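PDB 3IBS: VWFA domain-containing protein from Bacteroides thetaiotaomicron, which is of uncharacterised function but binds magnesium through a von Willebrand factor type A domain, the part present here, of a predicted membrane protein. Local coordinates for residues A[20-25]-A[88-93]; A[55-58]-A[64-67]; A[152-157]-A[161-166]. One frame throughout, in Å; residues are numbered along the deposited sequence.

Contact 1: residues A[20-25]-A[88-93]; sequences ISNSML and SKQGTA. With MG (magnesium ion), chain I.
Gln90 reaches across to the backbone of Asn22, and its side chain can be followed outward one atom at a time. The chain bends about its CB-CG bond (chi2 -54°), and this fold lays the terminal amide over the amide of Asn22. CG comes within 3.7 Å of Asn22 ND2. One atom further on, Gln90 CD is 3.6 Å from the same Asn22 ND2. The two amide planes are only 13° apart, so they stack, although the side chains themselves cross at about a right angle. The amide then divides its polar atoms between two jobs. Gln90 OE1 accepts a hydrogen bond from Asn22 N, 3.1 Å long and fairly straight (159° at the hydrogen), with the donor tilted out of the carbonyl plane. On the other side Gln90 NE2 gives one proton to Ser88 O, 3.3 Å away, within its own segment, and another to water 1, which also lies beside Ile20 O. Together these bonds probably fix the rotation of the amide.

The residues flanking this grip carry the metal. Magnesium is bound by Ser21 OG at 2.2 Å and by Ser23 OG at 2.1 Å, and four waters complete six ligands. The metal-bound hydroxyl of Ser21 hydrogen-bonds to Asp19 OD1, in the second shell. Asp120 OD2 hydrogen-bonds to Ser23 OG; Asp120 is a magnesium-binding residue of this protein but not a direct ligand in this chain. From the other segment, Thr92 OG1 stays 4.0 Å from the magnesium and reaches it through water 3, which it holds at 2.6 Å from OG1. Asp-x-Ser-x-Ser followed by a distant threonine and aspartate is the metal-ion-dependent adhesion site (MIDAS) of von Willebrand factor A domains.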
ATOM      1  N   ILE A  20     -10.094  -5.858  16.414  1.00 11.24           N
ATOM      2  CA  ILE A  20      -9.728  -4.454  16.231  1.00 10.77           C
ATOM      3  C   ILE A  20      -8.190  -4.230  16.257  1.00 11.66           C
ATOM      4  O   ILE A  20      -7.706  -3.122  16.525  1.00 12.12           O
ATOM      5  CB  ILE A  20     -10.444  -3.511  17.240  1.00 10.86           C
ATOM      6  CG1 ILE A  20      -9.992  -3.773  18.694  1.00 10.71           C
ATOM      7  CG2 ILE A  20     -11.980  -3.596  17.042  1.00  8.57           C
ATOM      8  CD1 ILE A  20     -10.270  -2.568  19.691  1.00 11.90           C
ATOM      9  N   SER A  21      -7.422  -5.274  15.982  1.00 11.81           N
ATOM     10  CA  SER A  21      -5.967  -5.112  15.839  1.00 12.74           C
ATOM     11  C   SER A  21      -5.634  -4.242  14.604  1.00 13.21           C
ATOM     12  O   SER A  21      -6.506  -4.010  13.754  1.00 12.42           O
ATOM     13  CB  SER A  21      -5.271  -6.466  15.745  1.00 12.55           C
ATOM     14  OG  SER A  21      -5.596  -7.126  14.543  1.00 13.30           O
ATOM     15  N   ASN A  22      -4.383  -3.767  14.536  1.00 12.83           N
ATOM     16  CA  ASN A  22      -3.909  -2.855  13.483  1.00 13.84           C
ATOM     17  C   ASN A  22      -4.141  -3.365  12.072  1.00 13.75           C
ATOM     18  O   ASN A  22      -4.431  -2.586  11.168  1.00 13.40           O
ATOM     19  CB  ASN A  22      -2.402  -2.548  13.676  1.00 13.71           C
ATOM     20  CG  ASN A  22      -2.133  -1.776  14.954  1.00 16.18           C
ATOM     21  OD1 ASN A  22      -2.982  -1.006  15.404  1.00 17.08           O
ATOM     22  ND2 ASN A  22      -0.951  -1.975  15.543  1.00 17.14           N
ATOM     23  N   SER A  23      -4.030  -4.681  11.889  1.00 13.45           N
ATOM     24  CA  SER A  23      -4.220  -5.270  10.563  1.00 13.30           C
ATOM     25  C   SER A  23      -5.635  -4.999   9.985  1.00 13.07           C
ATOM     26  O   SER A  23      -5.837  -5.045   8.769  1.00 13.08           O
ATOM     27  CB  SER A  23      -3.943  -6.777  10.615  1.00 12.88           C
ATOM     28  OG  SER A  23      -4.804  -7.376  11.577  1.00 12.56           O
HETATM   29  N   MSE A  24      -6.604  -4.730  10.856  1.00 12.30           N
HETATM   30  CA  MSE A  24      -7.973  -4.437  10.428  1.00 11.89           C
HETATM   31  C   MSE A  24      -8.121  -3.037   9.794  1.00 11.92           C
HETATM   32  O   MSE A  24      -9.173  -2.700   9.228  1.00 10.92           O
HETATM   33  CB  MSE A  24      -8.971  -4.651  11.583  1.00 12.14           C
HETATM   34  CG  MSE A  24      -8.937  -6.099  12.140  1.00 11.92           C
HETATM   35 SE   MSE A  24      -9.741  -7.375  10.853  0.80 16.98          SE
HETATM   36  CE  MSE A  24     -11.602  -6.743  11.080  1.00 11.57           C
ATOM     37  N   LEU A  25      -7.055  -2.248   9.838  1.00 12.48           N
ATOM     38  CA  LEU A  25      -7.033  -0.971   9.119  1.00 12.83           C
ATOM     39  C   LEU A  25      -6.590  -1.129   7.670  1.00 12.74           C
ATOM     40  O   LEU A  25      -6.644  -0.169   6.905  1.00 12.27           O
ATOM     41  CB  LEU A  25      -6.166   0.071   9.845  1.00 12.93           C
ATOM     42  CG  LEU A  25      -6.662   0.509  11.237  1.00 14.49           C
ATOM     43  CD1 LEU A  25      -5.879   1.732  11.764  1.00 14.51           C
ATOM     44  CD2 LEU A  25      -8.161   0.811  11.207  1.00 16.42           C
ATOM     45  N   SER A  88      -4.576  -1.281  23.329  1.00 20.03           N
ATOM     46  CA  SER A  88      -3.183  -1.042  22.915  1.00 20.17           C
ATOM     47  C   SER A  88      -2.339  -2.319  22.749  1.00 20.32           C
ATOM     48  O   SER A  88      -1.522  -2.390  21.845  1.00 20.77           O
ATOM     49  CB  SER A  88      -2.487  -0.048  23.846  1.00 20.25           C
ATOM     50  OG  SER A  88      -2.636  -0.460  25.187  1.00 21.20           O
ATOM     51  N   LYS A  89      -2.531  -3.316  23.610  1.00 20.24           N
ATOM     52  CA  LYS A  89      -1.832  -4.599  23.480  1.00 20.19           C
ATOM     53  C   LYS A  89      -2.177  -5.285  22.154  1.00 20.13           C
ATOM     54  O   LYS A  89      -3.350  -5.562  21.871  1.00 19.67           O
ATOM     55  CB  LYS A  89      -2.193  -5.512  24.651  1.00 20.48           C
ATOM     56  CG  LYS A  89      -1.632  -6.913  24.558  1.00 22.23           C
ATOM     57  CD  LYS A  89      -1.787  -7.654  25.870  1.00 26.20           C
ATOM     58  CE  LYS A  89      -1.334  -9.104  25.757  1.00 28.89           C
ATOM     59  NZ  LYS A  89      -1.375  -9.779  27.097  1.00 31.59           N
ATOM     60  N   GLN A  90      -1.159  -5.560  21.337  1.00 19.98           N
ATOM     61  CA  GLN A  90      -1.431  -6.159  20.034  1.00 20.02           C
ATOM     62  C   GLN A  90      -1.435  -7.692  20.097  1.00 19.57           C
ATOM     63  O   GLN A  90      -0.946  -8.283  21.053  1.00 19.80           O
ATOM     64  CB  GLN A  90      -0.536  -5.557  18.927  1.00 20.45           C
ATOM     65  CG  GLN A  90      -0.914  -4.064  18.603  1.00 21.47           C
ATOM     66  CD  GLN A  90      -2.424  -3.895  18.263  1.00 22.58           C
ATOM     67  OE1 GLN A  90      -2.884  -4.360  17.210  1.00 21.67           O
ATOM     68  NE2 GLN A  90      -3.180  -3.220  19.150  1.00 18.94           N
ATOM     69  N   GLY A  91      -2.050  -8.321  19.103  1.00 19.25           N
ATOM     70  CA  GLY A  91      -2.191  -9.780  19.062  1.00 17.84           C
ATOM     71  C   GLY A  91      -3.520 -10.118  18.421  1.00 17.38           C
ATOM     72  O   GLY A  91      -4.250  -9.223  17.959  1.00 17.36           O
ATOM     73  N   THR A  92      -3.841 -11.407  18.377  1.00 16.28           N
ATOM     74  CA  THR A  92      -5.060 -11.879  17.738  1.00 16.16           C
ATOM     75  C   THR A  92      -5.697 -12.908  18.668  1.00 16.19           C
ATOM     76  O   THR A  92      -5.729 -14.103  18.355  1.00 16.02           O
ATOM     77  CB  THR A  92      -4.769 -12.514  16.351  1.00 16.40           C
ATOM     78  OG1 THR A  92      -3.934 -11.641  15.586  1.00 15.60           O
ATOM     79  CG2 THR A  92      -6.087 -12.767  15.558  1.00 14.19           C
ATOM     80  N   ALA A  93      -6.212 -12.429  19.796  1.00 15.12           N
ATOM     81  CA  ALA A  93      -6.683 -13.312  20.874  1.00 15.37           C
ATOM     82  C   ALA A  93      -8.119 -13.789  20.679  1.00 15.51           C
ATOM     83  O   ALA A  93      -9.016 -13.458  21.467  1.00 14.89           O
ATOM     84  CB  ALA A  93      -6.499 -12.631  22.247  1.00 15.16           C
TER
HETATM   85 MG    MG I 219      -4.238  -8.305  13.348  1.00 24.60          MG
HETATM   86  O   HOH W   1      -5.982  -2.687  18.630  1.00 14.71           O
HETATM   87  O   HOH W   2      -2.830  -6.794  13.537  1.00 12.43           O
HETATM   88  O   HOH W   3      -3.530  -9.088  15.164  1.00  8.66           O
HETATM   89  O   HOH W   4      -5.664  -9.721  13.147  1.00  9.23           O
HETATM   90  O   HOH W   5      -2.894  -9.475  12.279  1.00 11.05           O

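Contact 2: residues A[55-58]-A[64-67]; sequences MIVF and TQLP
Met55, modelled as selenomethionine, faces two residues at once, Gln65 and Leu66, and the backbone bonds record it. Met55 N donates to Leu66 O over 2.8 Å, lying in the carbonyl plane on a lone pair. In return Met55 O takes two donors. Leu66 N reaches it at 2.9 Å almost straight (174° at the hydrogen), and Gln65 N reaches the same Met55 O at 2.7 Å along a more bent path (144°). A single oxygen thus serves two consecutive peptides, both N-H groups tilted to the same face of its carbonyl plane. This is a classic beta bulge in an antiparallel pairing: Met55 and Leu66 form a hydrogen-bonded pair, Ile56 and Thr64 a non-hydrogen-bonded one, and the register slips by one residue between them.

Apolar contacts follow the same pairing. Met55 CB packs on Leu66 CB at 3.9 Å. Further out, Met55 CG meets Leu66 CD2 at 4.0 Å; chi1 of Leu66, at 176°, swings CG to the far side from the backbone N and lays CD2 beside the Met55 chain. The selenium end of Met55 then leaves the pair. The extra residue of the bulge brings Gln65 CB against Val57 CG1, 4.1 Å apart, and on the face shared by Ile56 and Thr64, Ile56 CG1 lies 4.2 Å from Thr64 CA.

The polar end of Gln65 turns away from the hairpin, its NE2 donating to Phe78 O at the end of helix 72-80. That helix also covers Met55 and Leu66, through Leu79, Ala75 and Phe78, whereas Ile56 packs against helix 94-102, on Leu100 and Ala101. Strand 13-19 hydrogen-bonds to the other edge of strand 52-58, leaving 62-69 as one edge strand of the central sheet.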
HETATM    1  N   MSE A  55     -21.469  -7.312  22.095  1.00 12.68           N
HETATM    2  CA  MSE A  55     -20.245  -7.145  21.311  1.00 14.67           C
HETATM    3  C   MSE A  55     -19.010  -7.164  22.189  1.00 14.07           C
HETATM    4  O   MSE A  55     -18.987  -6.574  23.290  1.00 13.69           O
HETATM    5  CB  MSE A  55     -20.255  -5.825  20.531  1.00 14.79           C
HETATM    6  CG  MSE A  55     -21.463  -5.640  19.601  1.00 20.89           C
HETATM    7 SE   MSE A  55     -21.384  -3.874  18.716  0.80 33.40          SE
HETATM    8  CE  MSE A  55     -19.840  -4.373  17.681  1.00 24.55           C
ATOM      9  N   ILE A  56     -17.987  -7.826  21.671  1.00 13.46           N
ATOM     10  CA  ILE A  56     -16.670  -7.896  22.296  1.00 13.03           C
ATOM     11  C   ILE A  56     -15.697  -7.398  21.250  1.00 13.53           C
ATOM     12  O   ILE A  56     -15.888  -7.689  20.071  1.00 13.86           O
ATOM     13  CB  ILE A  56     -16.341  -9.364  22.624  1.00 13.21           C
ATOM     14  CG1 ILE A  56     -17.120  -9.801  23.865  1.00 12.63           C
ATOM     15  CG2 ILE A  56     -14.830  -9.595  22.789  1.00 13.23           C
ATOM     16  CD1 ILE A  56     -17.315 -11.285  23.948  1.00  9.94           C
ATOM     17  N   VAL A  57     -14.712  -6.598  21.660  1.00 13.24           N
ATOM     18  CA  VAL A  57     -13.634  -6.221  20.766  1.00 13.64           C
ATOM     19  C   VAL A  57     -12.358  -6.910  21.265  1.00 14.42           C
ATOM     20  O   VAL A  57     -12.220  -7.171  22.469  1.00 14.50           O
ATOM     21  CB  VAL A  57     -13.484  -4.678  20.619  1.00 13.66           C
ATOM     22  CG1 VAL A  57     -14.694  -4.080  19.876  1.00 13.59           C
ATOM     23  CG2 VAL A  57     -13.342  -3.996  21.998  1.00 12.35           C
ATOM     24  N   PHE A  58     -11.464  -7.276  20.347  1.00 14.62           N
ATOM     25  CA  PHE A  58     -10.219  -7.922  20.768  1.00 14.94           C
ATOM     26  C   PHE A  58      -9.046  -7.559  19.890  1.00 15.29           C
ATOM     27  O   PHE A  58      -9.180  -7.255  18.680  1.00 14.74           O
ATOM     28  CB  PHE A  58     -10.375  -9.458  20.852  1.00 14.95           C
ATOM     29  CG  PHE A  58     -10.510 -10.149  19.504  1.00 15.58           C
ATOM     30  CD1 PHE A  58      -9.368 -10.599  18.813  1.00 15.13           C
ATOM     31  CD2 PHE A  58     -11.766 -10.370  18.945  1.00 14.03           C
ATOM     32  CE1 PHE A  58      -9.480 -11.245  17.584  1.00 14.56           C
ATOM     33  CE2 PHE A  58     -11.902 -11.021  17.722  1.00 14.21           C
ATOM     34  CZ  PHE A  58     -10.771 -11.455  17.023  1.00 13.92           C
ATOM     35  N   THR A  64     -15.557  -6.642  26.739  1.00 17.14           N
ATOM     36  CA  THR A  64     -16.944  -6.435  26.389  1.00 17.28           C
ATOM     37  C   THR A  64     -17.187  -4.994  25.999  1.00 17.80           C
ATOM     38  O   THR A  64     -17.021  -4.082  26.821  1.00 18.27           O
ATOM     39  CB  THR A  64     -17.859  -6.777  27.589  1.00 17.91           C
ATOM     40  OG1 THR A  64     -17.694  -8.168  27.915  1.00 17.58           O
ATOM     41  CG2 THR A  64     -19.348  -6.492  27.236  1.00 16.76           C
ATOM     42  N   GLN A  65     -17.602  -4.786  24.761  1.00 17.22           N
ATOM     43  CA  GLN A  65     -17.881  -3.432  24.259  1.00 17.43           C
ATOM     44  C   GLN A  65     -19.342  -3.136  24.500  1.00 16.89           C
ATOM     45  O   GLN A  65     -19.689  -2.052  24.908  1.00 18.12           O
ATOM     46  CB  GLN A  65     -17.523  -3.300  22.762  1.00 17.19           C
ATOM     47  CG  GLN A  65     -18.060  -2.016  22.026  1.00 17.19           C
ATOM     48  CD  GLN A  65     -17.264  -0.765  22.373  1.00 20.01           C
ATOM     49  OE1 GLN A  65     -16.258  -0.835  23.097  1.00 20.32           O
ATOM     50  NE2 GLN A  65     -17.703   0.391  21.860  1.00 18.75           N
ATOM     51  N   LEU A  66     -20.192  -4.126  24.276  1.00 17.22           N
ATOM     52  CA  LEU A  66     -21.632  -3.986  24.463  1.00 16.79           C
ATOM     53  C   LEU A  66     -22.173  -5.227  25.181  1.00 17.37           C
ATOM     54  O   LEU A  66     -22.100  -6.324  24.645  1.00 16.91           O
ATOM     55  CB  LEU A  66     -22.328  -3.790  23.111  1.00 16.80           C
ATOM     56  CG  LEU A  66     -23.862  -3.727  23.113  1.00 18.23           C
ATOM     57  CD1 LEU A  66     -24.366  -2.341  23.600  1.00 18.45           C
ATOM     58  CD2 LEU A  66     -24.399  -4.063  21.734  1.00 18.06           C
ATOM     59  N   PRO A  67     -22.704  -5.055  26.410  1.00 17.81           N
ATOM     60  CA  PRO A  67     -23.352  -6.165  27.113  1.00 18.11           C
ATOM     61  C   PRO A  67     -24.615  -6.532  26.367  1.00 18.55           C
ATOM     62  O   PRO A  67     -25.237  -5.666  25.712  1.00 18.46           O
ATOM     63  CB  PRO A  67     -23.671  -5.585  28.515  1.00 18.05           C
ATOM     64  CG  PRO A  67     -22.703  -4.427  28.664  1.00 19.15           C
ATOM     65  CD  PRO A  67     -22.649  -3.841  27.246  1.00 17.99           C
TER

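Contact 3: residues A[152-157]-A[161-166]; sequences GAPIPV and NDYRRD
A lone beta bridge between Pro156 and Tyr163 closes a tight loop within the connection between the short strands 153-154 and 173-174, projecting from the von Willebrand factor A domain beside its metal site. Two backbone bonds make the bridge. Arg164 N donates to Ile155 O over 2.8 Å at 164°, coming in nearly along the C=O axis, and Val157 N donates to Asp162 O over 2.9 Å. Ile155 O also receives a CA-H contact from Tyr163. The touching parts run 110° apart, so the pairing does not continue as a regular sheet. Instead water 6 spans the gap, accepting from Ile155 N at 2.7 Å and donating to Arg164 O.

The Tyr163 ring settles obliquely against two prolines. Its CD1 lies 3.7 Å from Pro154 CB, the two side chains running side by side in the same direction, and its CE1 is 3.9 Å from Pro156 CB. Across the bridge the aliphatic part of Arg164 covers Ile155, with Arg164 CD 3.7 Å from Ile155 CG2; a bend at chi3 (72°) then turns the guanidinium end aside toward Asn22. Val157 CG2 closes over the backbone between Tyr163 and Arg164.

Within the second segment Asp162 OD1 is gripped twice. Tyr163 N reaches it at 2.8 Å from above the carboxylate plane, while Arg165 NH2 forms a salt bridge of 3.1 Å to OD1 on its syn lone pair, near the guanidinium plane. This probably fixes the carboxylate's rotation. In the two-chain assembly Tyr163 OH hydrogen-bonds to Tyr163 OH of the second subunit, and Arg165 NH2 to Gly152 O of that subunit. The bridged loop contributes reciprocal contacts between the subunits, from what is probably an elaboration of the vWA fold next to its metal-binding end.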
ATOM      1  N   GLY A 152      -2.774 -10.616   0.565  1.00 13.31           N
ATOM      2  CA  GLY A 152      -2.042  -9.647   1.384  1.00 12.99           C
ATOM      3  C   GLY A 152      -2.271  -8.172   1.044  1.00 13.06           C
ATOM      4  O   GLY A 152      -2.482  -7.803  -0.120  1.00 13.42           O
ATOM      5  N   ALA A 153      -2.216  -7.318   2.060  1.00 12.15           N
ATOM      6  CA  ALA A 153      -2.328  -5.872   1.838  1.00 11.12           C
ATOM      7  C   ALA A 153      -1.439  -5.095   2.812  1.00 10.39           C
ATOM      8  O   ALA A 153      -1.184  -5.546   3.906  1.00 10.49           O
ATOM      9  CB  ALA A 153      -3.768  -5.438   1.966  1.00  9.91           C
ATOM     10  N   PRO A 154      -0.941  -3.915   2.407  1.00 10.65           N
ATOM     11  CA  PRO A 154      -0.256  -3.098   3.417  1.00  9.63           C
ATOM     12  C   PRO A 154      -1.300  -2.351   4.259  1.00  9.83           C
ATOM     13  O   PRO A 154      -2.494  -2.402   3.947  1.00  9.37           O
ATOM     14  CB  PRO A 154       0.577  -2.129   2.578  1.00 10.27           C
ATOM     15  CG  PRO A 154      -0.253  -1.946   1.273  1.00  9.79           C
ATOM     16  CD  PRO A 154      -1.074  -3.232   1.102  1.00  9.88           C
ATOM     17  N   ILE A 155      -0.857  -1.690   5.324  1.00  9.83           N
ATOM     18  CA  ILE A 155      -1.762  -0.998   6.240  1.00 10.53           C
ATOM     19  C   ILE A 155      -1.497   0.503   6.241  1.00 10.87           C
ATOM     20  O   ILE A 155      -0.510   0.940   6.822  1.00 10.57           O
ATOM     21  CB  ILE A 155      -1.626  -1.507   7.695  1.00 10.46           C
ATOM     22  CG1 ILE A 155      -1.654  -3.041   7.742  1.00 10.52           C
ATOM     23  CG2 ILE A 155      -2.768  -0.892   8.574  1.00 12.04           C
ATOM     24  CD1 ILE A 155      -1.198  -3.664   9.095  1.00  9.51           C
ATOM     25  N   PRO A 156      -2.380   1.297   5.595  1.00 11.60           N
ATOM     26  CA  PRO A 156      -2.066   2.724   5.503  1.00 12.61           C
ATOM     27  C   PRO A 156      -2.133   3.377   6.883  1.00 14.11           C
ATOM     28  O   PRO A 156      -2.833   2.876   7.782  1.00 14.21           O
ATOM     29  CB  PRO A 156      -3.154   3.280   4.570  1.00 12.48           C
ATOM     30  CG  PRO A 156      -4.297   2.315   4.681  1.00 12.99           C
ATOM     31  CD  PRO A 156      -3.687   0.963   4.990  1.00 10.75           C
ATOM     32  N   VAL A 157      -1.372   4.450   7.056  1.00 15.40           N
ATOM     33  CA  VAL A 157      -1.381   5.206   8.305  1.00 17.45           C
ATOM     34  C   VAL A 157      -2.206   6.464   8.068  1.00 18.79           C
ATOM     35  O   VAL A 157      -1.909   7.251   7.165  1.00 18.88           O
ATOM     36  CB  VAL A 157       0.049   5.556   8.791  1.00 17.26           C
ATOM     37  CG1 VAL A 157       0.003   6.519   9.980  1.00 17.34           C
ATOM     38  CG2 VAL A 157       0.816   4.278   9.175  1.00 16.35           C
ATOM     39  N   ASN A 161       0.776   9.429   3.794  1.00 28.78           N
ATOM     40  CA  ASN A 161       0.896   8.555   2.637  1.00 29.43           C
ATOM     41  C   ASN A 161       1.847   7.400   2.963  1.00 29.17           C
ATOM     42  O   ASN A 161       2.345   6.726   2.053  1.00 29.50           O
ATOM     43  CB  ASN A 161       1.411   9.319   1.411  1.00 29.80           C
ATOM     44  CG  ASN A 161       0.310  10.049   0.656  1.00 32.01           C
ATOM     45  OD1 ASN A 161      -0.147   9.591  -0.396  1.00 34.06           O
ATOM     46  ND2 ASN A 161      -0.104  11.206   1.175  1.00 32.76           N
ATOM     47  N   ASP A 162       2.098   7.183   4.257  1.00 28.75           N
ATOM     48  CA  ASP A 162       2.911   6.050   4.718  1.00 27.86           C
ATOM     49  C   ASP A 162       2.074   4.826   5.158  1.00 27.02           C
ATOM     50  O   ASP A 162       0.831   4.855   5.167  1.00 26.43           O
ATOM     51  CB  ASP A 162       3.873   6.476   5.834  1.00 28.62           C
ATOM     52  CG  ASP A 162       5.186   5.665   5.845  1.00 29.85           C
ATOM     53  OD1 ASP A 162       5.349   4.694   5.073  1.00 30.07           O
ATOM     54  OD2 ASP A 162       6.076   6.010   6.641  1.00 34.03           O
ATOM     55  N   TYR A 163       2.783   3.757   5.509  1.00 25.40           N
ATOM     56  CA  TYR A 163       2.192   2.472   5.850  1.00 24.73           C
ATOM     57  C   TYR A 163       2.845   1.948   7.121  1.00 24.98           C
ATOM     58  O   TYR A 163       4.010   2.281   7.411  1.00 25.12           O
ATOM     59  CB  TYR A 163       2.390   1.494   4.679  1.00 23.70           C
ATOM     60  CG  TYR A 163       1.610   1.914   3.453  1.00 21.91           C
ATOM     61  CD1 TYR A 163       0.314   1.457   3.247  1.00 20.84           C
ATOM     62  CD2 TYR A 163       2.145   2.809   2.525  1.00 20.69           C
ATOM     63  CE1 TYR A 163      -0.423   1.862   2.150  1.00 18.88           C
ATOM     64  CE2 TYR A 163       1.404   3.221   1.410  1.00 19.07           C
ATOM     65  CZ  TYR A 163       0.122   2.735   1.232  1.00 18.78           C
ATOM     66  OH  TYR A 163      -0.638   3.118   0.135  1.00 17.49           O
ATOM     67  N   ARG A 164       2.112   1.135   7.875  1.00 25.04           N
ATOM     68  CA  ARG A 164       2.651   0.572   9.118  1.00 25.37           C
ATOM     69  C   ARG A 164       3.886  -0.265   8.809  1.00 25.30           C
ATOM     70  O   ARG A 164       3.922  -1.013   7.804  1.00 24.62           O
ATOM     71  CB  ARG A 164       1.617  -0.274   9.874  1.00 25.02           C
ATOM     72  CG  ARG A 164       0.382   0.504  10.277  1.00 26.92           C
ATOM     73  CD  ARG A 164      -0.438  -0.224  11.347  1.00 28.12           C
ATOM     74  NE  ARG A 164       0.229  -0.200  12.646  1.00 29.43           N
ATOM     75  CZ  ARG A 164       0.142   0.803  13.520  1.00 29.34           C
ATOM     76  NH1 ARG A 164      -0.592   1.877  13.248  1.00 29.87           N
ATOM     77  NH2 ARG A 164       0.793   0.730  14.665  1.00 26.10           N
ATOM     78  N   ARG A 165       4.882  -0.120   9.681  1.00 25.07           N
ATOM     79  CA  ARG A 165       6.172  -0.763   9.523  1.00 25.73           C
ATOM     80  C   ARG A 165       6.530  -1.569  10.751  1.00 26.33           C
ATOM     81  O   ARG A 165       6.164  -1.203  11.870  1.00 26.13           O
ATOM     82  CB  ARG A 165       7.260   0.292   9.284  1.00 25.77           C
ATOM     83  CG  ARG A 165       7.243   0.846   7.894  1.00 25.20           C
ATOM     84  CD  ARG A 165       8.108   2.084   7.764  1.00 25.40           C
ATOM     85  NE  ARG A 165       7.775   2.714   6.494  1.00 27.93           N
ATOM     86  CZ  ARG A 165       8.226   2.319   5.303  1.00 28.84           C
ATOM     87  NH1 ARG A 165       9.065   1.293   5.191  1.00 27.16           N
ATOM     88  NH2 ARG A 165       7.829   2.957   4.214  1.00 30.56           N
ATOM     89  N   ASP A 166       7.260  -2.659  10.533  1.00 26.67           N
ATOM     90  CA  ASP A 166       7.750  -3.479  11.630  1.00 26.86           C
ATOM     91  C   ASP A 166       8.930  -2.785  12.327  1.00 26.94           C
ATOM     92  O   ASP A 166       9.324  -1.681  11.949  1.00 26.74           O
ATOM     93  CB  ASP A 166       8.088  -4.914  11.146  1.00 26.87           C
ATOM     94  CG  ASP A 166       9.320  -4.986  10.222  1.00 26.67           C
ATOM     95  OD1 ASP A 166      10.073  -3.999  10.103  1.00 26.37           O
ATOM     96  OD2 ASP A 166       9.547  -6.062   9.618  1.00 26.71           O
TER
HETATM   97  O   HOH W   6       1.774  -1.793   6.086  1.00 11.45           O

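How the contacts relate
Contact 1 is the hub, its centre about 14 Å from that of contact 2 and of contact 3. The hairpin of contact 2 lies inside the chain loop closed by contact 1 and meets it where strand 52-58 ends: Ile20 N is 2.8 Å from Phe58 O, a probable hydrogen bond, and Phe58 also packs on Thr92. Contact 3 comes later in the chain and leans on the metal loop, with Ile155 CD1 3.7 Å from Ser23 CA. The Ile155 side chain is about 7 Å from magnesium, against about 12 Å for that of Val57. Contacts 2 and 3 do not touch; their centres are about 26 Å apart.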